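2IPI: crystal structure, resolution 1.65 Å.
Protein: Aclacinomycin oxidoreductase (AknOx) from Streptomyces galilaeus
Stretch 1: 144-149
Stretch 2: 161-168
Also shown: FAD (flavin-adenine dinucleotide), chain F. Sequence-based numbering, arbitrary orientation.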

# COMPACT_ATOMS: atom_id res chain seq x y z
N ILE A 144 5.44 -8.76 10.72
CA ILE A 144 5.81 -7.47 10.18
C ILE A 144 4.58 -6.57 10.04
O ILE A 144 3.48 -7.07 9.77
CB ILE A 144 6.51 -7.60 8.81
CG1 ILE A 144 5.80 -8.48 7.77
CG2 ILE A 144 7.95 -8.05 9.02
CD1 ILE A 144 6.47 -8.43 6.41
N PRO A 145 4.72 -5.27 10.25
CA PRO A 145 3.58 -4.35 10.07
C PRO A 145 3.23 -4.07 8.61
O PRO A 145 3.38 -2.95 8.12
CB PRO A 145 4.06 -3.06 10.74
CG PRO A 145 5.55 -3.13 10.69
CD PRO A 145 5.93 -4.57 10.69
N ALA A 146 2.76 -5.11 7.93
CA ALA A 146 2.40 -4.99 6.52
C ALA A 146 0.91 -4.77 6.33
O ALA A 146 0.12 -4.64 7.26
CB ALA A 146 2.85 -6.23 5.76
N GLY A 147 0.48 -4.71 5.07
CA GLY A 147 -0.88 -4.41 4.69
C GLY A 147 -1.93 -5.34 5.28
O GLY A 147 -1.61 -6.28 6.01
N VAL A 148 -3.18 -5.05 4.94
CA VAL A 148 -4.34 -5.84 5.33
C VAL A 148 -4.64 -6.98 4.38
O VAL A 148 -4.90 -8.11 4.80
CB VAL A 148 -5.61 -4.97 5.42
CG1 VAL A 148 -6.70 -5.72 6.17
CG2 VAL A 148 -5.32 -3.64 6.07
N CYS A 149 -4.67 -6.75 3.07
CA CYS A 149 -5.25 -7.81 2.22
C CYS A 149 -4.36 -9.04 2.09
O CYS A 149 -3.18 -8.92 1.72
CB CYS A 149 -5.62 -7.22 0.86
SG CYS A 149 -6.28 -5.53 0.89
N GLY A 161 6.52 0.56 0.59
CA GLY A 161 6.21 0.79 1.97
C GLY A 161 4.80 0.56 2.42
O GLY A 161 4.35 1.33 3.27
N GLY A 162 4.16 -0.45 1.86
CA GLY A 162 2.87 -0.93 2.31
C GLY A 162 2.82 -0.93 3.84
O GLY A 162 3.80 -1.30 4.50
N TYR A 163 1.71 -0.47 4.38
CA TYR A 163 1.46 -0.28 5.79
C TYR A 163 0.21 -1.08 6.15
O TYR A 163 -0.56 -1.49 5.29
CB TYR A 163 1.26 1.21 6.09
CG TYR A 163 -0.17 1.66 5.89
CD1 TYR A 163 -1.00 1.86 7.00
CD2 TYR A 163 -0.71 1.88 4.63
CE1 TYR A 163 -2.31 2.27 6.83
CE2 TYR A 163 -2.02 2.28 4.46
CZ TYR A 163 -2.81 2.48 5.57
OH TYR A 163 -4.12 2.89 5.42
N GLY A 164 -0.01 -1.27 7.45
CA GLY A 164 -1.22 -1.98 7.85
C GLY A 164 -1.64 -1.64 9.26
O GLY A 164 -1.27 -0.56 9.74
N PRO A 165 -2.40 -2.53 9.87
CA PRO A 165 -2.98 -2.34 11.20
C PRO A 165 -1.96 -2.19 12.32
O PRO A 165 -2.21 -1.58 13.37
CB PRO A 165 -3.77 -3.65 11.39
CG PRO A 165 -4.09 -4.10 10.00
CD PRO A 165 -2.79 -3.83 9.26
N LEU A 166 -0.75 -2.74 12.14
CA LEU A 166 0.25 -2.57 13.21
C LEU A 166 1.20 -1.43 12.92
O LEU A 166 2.17 -1.24 13.67
CB LEU A 166 1.00 -3.89 13.45
CG LEU A 166 0.17 -5.08 13.91
CD1 LEU A 166 0.99 -6.36 14.01
CD2 LEU A 166 -0.51 -4.82 15.24
N SER A 167 0.99 -0.62 11.87
CA SER A 167 1.99 0.43 11.64
C SER A 167 2.08 1.42 12.80
O SER A 167 3.18 1.79 13.24
CB SER A 167 1.72 1.19 10.35
OG SER A 167 1.65 0.28 9.26
N ARG A 168 0.93 1.85 13.30
CA ARG A 168 0.85 2.73 14.44
C ARG A 168 1.78 2.33 15.59
O ARG A 168 2.38 3.22 16.19
CB ARG A 168 -0.59 2.78 15.00
CG ARG A 168 -1.42 3.86 14.33
CD ARG A 168 -2.21 4.67 15.35
NE ARG A 168 -3.53 4.14 15.62
CZ ARG A 168 -4.33 4.52 16.61
NH1 ARG A 168 -4.00 5.46 17.49
NH2 ARG A 168 -5.52 3.92 16.71
PA FAD F . 1.99 -6.23 -8.64
O1A FAD F . 1.08 -5.78 -9.62
O2A FAD F . 2.59 -7.51 -9.02
O5B FAD F . 3.12 -5.16 -8.38
C5B FAD F . 2.84 -3.84 -8.15
C4B FAD F . 4.03 -2.97 -8.55
O4B FAD F . 5.21 -3.55 -8.05
C3B FAD F . 4.23 -2.97 -10.08
O3B FAD F . 4.86 -1.81 -10.48
C2B FAD F . 5.17 -4.14 -10.31
O2B FAD F . 5.91 -4.09 -11.50
C1B FAD F . 6.01 -4.04 -9.06
N9A FAD F . 6.70 -5.29 -8.71
C8A FAD F . 6.14 -6.50 -8.55
N7A FAD F . 7.06 -7.39 -8.21
C5A FAD F . 8.23 -6.75 -8.18
C6A FAD F . 9.53 -7.17 -7.89
N6A FAD F . 9.71 -8.38 -7.52
N1A FAD F . 10.52 -6.29 -7.92
C2A FAD F . 10.25 -5.04 -8.20
N3A FAD F . 9.03 -4.60 -8.47
C4A FAD F . 8.03 -5.44 -8.48
N1 FAD F . -1.22 -1.37 0.45
C2 FAD F . -0.88 -0.97 1.72
O2 FAD F . 0.04 -0.31 1.95
N3 FAD F . -1.67 -1.38 2.75
C4 FAD F . -2.79 -2.18 2.56
O4 FAD F . -3.39 -2.58 3.51
C4X FAD F . -3.11 -2.60 1.27
N5 FAD F . -4.21 -3.36 1.01
C5X FAD F . -4.49 -3.82 -0.23
C6 FAD F . -5.57 -4.68 -0.45
C7 FAD F . -5.86 -5.09 -1.72
C7M FAD F . -6.96 -6.09 -1.87
C8 FAD F . -5.04 -4.73 -2.80
C8M FAD F . -5.19 -5.44 -4.12
C9 FAD F . -3.97 -3.90 -2.54
C9A FAD F . -3.69 -3.40 -1.29
N10 FAD F . -2.62 -2.55 -1.07
C10 FAD F . -2.31 -2.19 0.21
C1' FAD F . -2.11 -1.65 -2.14
C2' FAD F . -0.98 -2.21 -3.00
O2' FAD F . -1.28 -2.61 -4.30
C3' FAD F . -0.18 -3.31 -2.34
O3' FAD F . 0.33 -2.91 -1.11
C4' FAD F . 0.84 -3.76 -3.43
O4' FAD F . 1.11 -2.82 -4.40
C5' FAD F . 0.60 -5.03 -4.20
O5' FAD F . 1.73 -5.38 -4.93
P FAD F . 1.62 -6.66 -5.81
O1P FAD F . 2.84 -7.39 -5.80
O2P FAD F . 0.53 -7.41 -5.34
O3P FAD F . 1.20 -6.23 -7.27
O HOH W 1 0.35 -4.63 10.22

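The stretch 144-149 has no regular helix or strand; 161-168 is loop and turn until a helix begins at S167. Measured between CA atoms, the closest pair is G147 and G164, at 4.0 Å, while the CA pairs A146–Y163 and P145–L166 are each separated by 4.9 Å. No direct hydrogen bond links the stretches. In place of one there are two matching CA-H...O contacts: G164 CA sits 3.0 Å from A146 O, and G147 CA sits 3.0 Å from Y163 O, each with an angle of 149° at the hydrogen. A carbonyl of each stretch thus meets an alpha carbon of the other, a weak but reciprocal arrangement that needs very close backbones.

At G164 only glycine allows that approach. A CB there would point toward the first stretch and fall 1.7 Å from A146 O, an outright clash. The other glycines suit their places for separate reasons. At G147 the obstacle is the cofactor, since a CB on that residue would lie 3.0 Å from FAD C4; at G162 one would be crowded by FAD O2 at 3.3 Å. G161, which does not touch the first stretch, has a positive phi of 75°, which by itself favours glycine.

A water strengthens the join, donating to A146 O at 3.0 Å and accepting from L166 N at 2.9 Å. The second stretch also braces itself. A type I turn runs from G164 to S167, with S167 N hydrogen-bonded to G164 O at 3.1 Å, and the S167 side chain, in the m rotamer, reaches back so that its OG accepts a hydrogen bond from G164 N at 2.9 Å. Serine suits this place because a short hydroxyl can satisfy a nearby backbone amide. P165, with a phi of -62°, fits the second position of the turn, where proline's restricted phi is an advantage.

Side-chain packing is modest, and the contact buries 306 Å² in all. P145 points its CB toward the second stretch and has the largest covered area, 66 Å²; its CB packs 4.2 Å from L166 CB, which also points toward its partner. V148 CG2 lies 4.1 Å from P165 CD, joining a compact branched side chain to a rigid ring. A146 and Y163 instead direct their CA-to-CB bonds away, so their contribution here comes chiefly from the backbone. Burial has a cost: P145 O and G162 O have no polar partner in the model.

The flavin completes the assembly by binding both stretches. V148 N donates to FAD O4 at 2.9 Å, while Y163 N donates to FAD O2 at 3.0 Å and Y163 O accepts from FAD N3 at 2.8 Å. Y163 O therefore serves the flavin and the G147 CA contact together. C149, too far away to touch the second stretch, is tied to the cofactor through a 1.7 Å covalent bond from its SG to FAD C6, a role that cysteine's nucleophilic sulfur suits well.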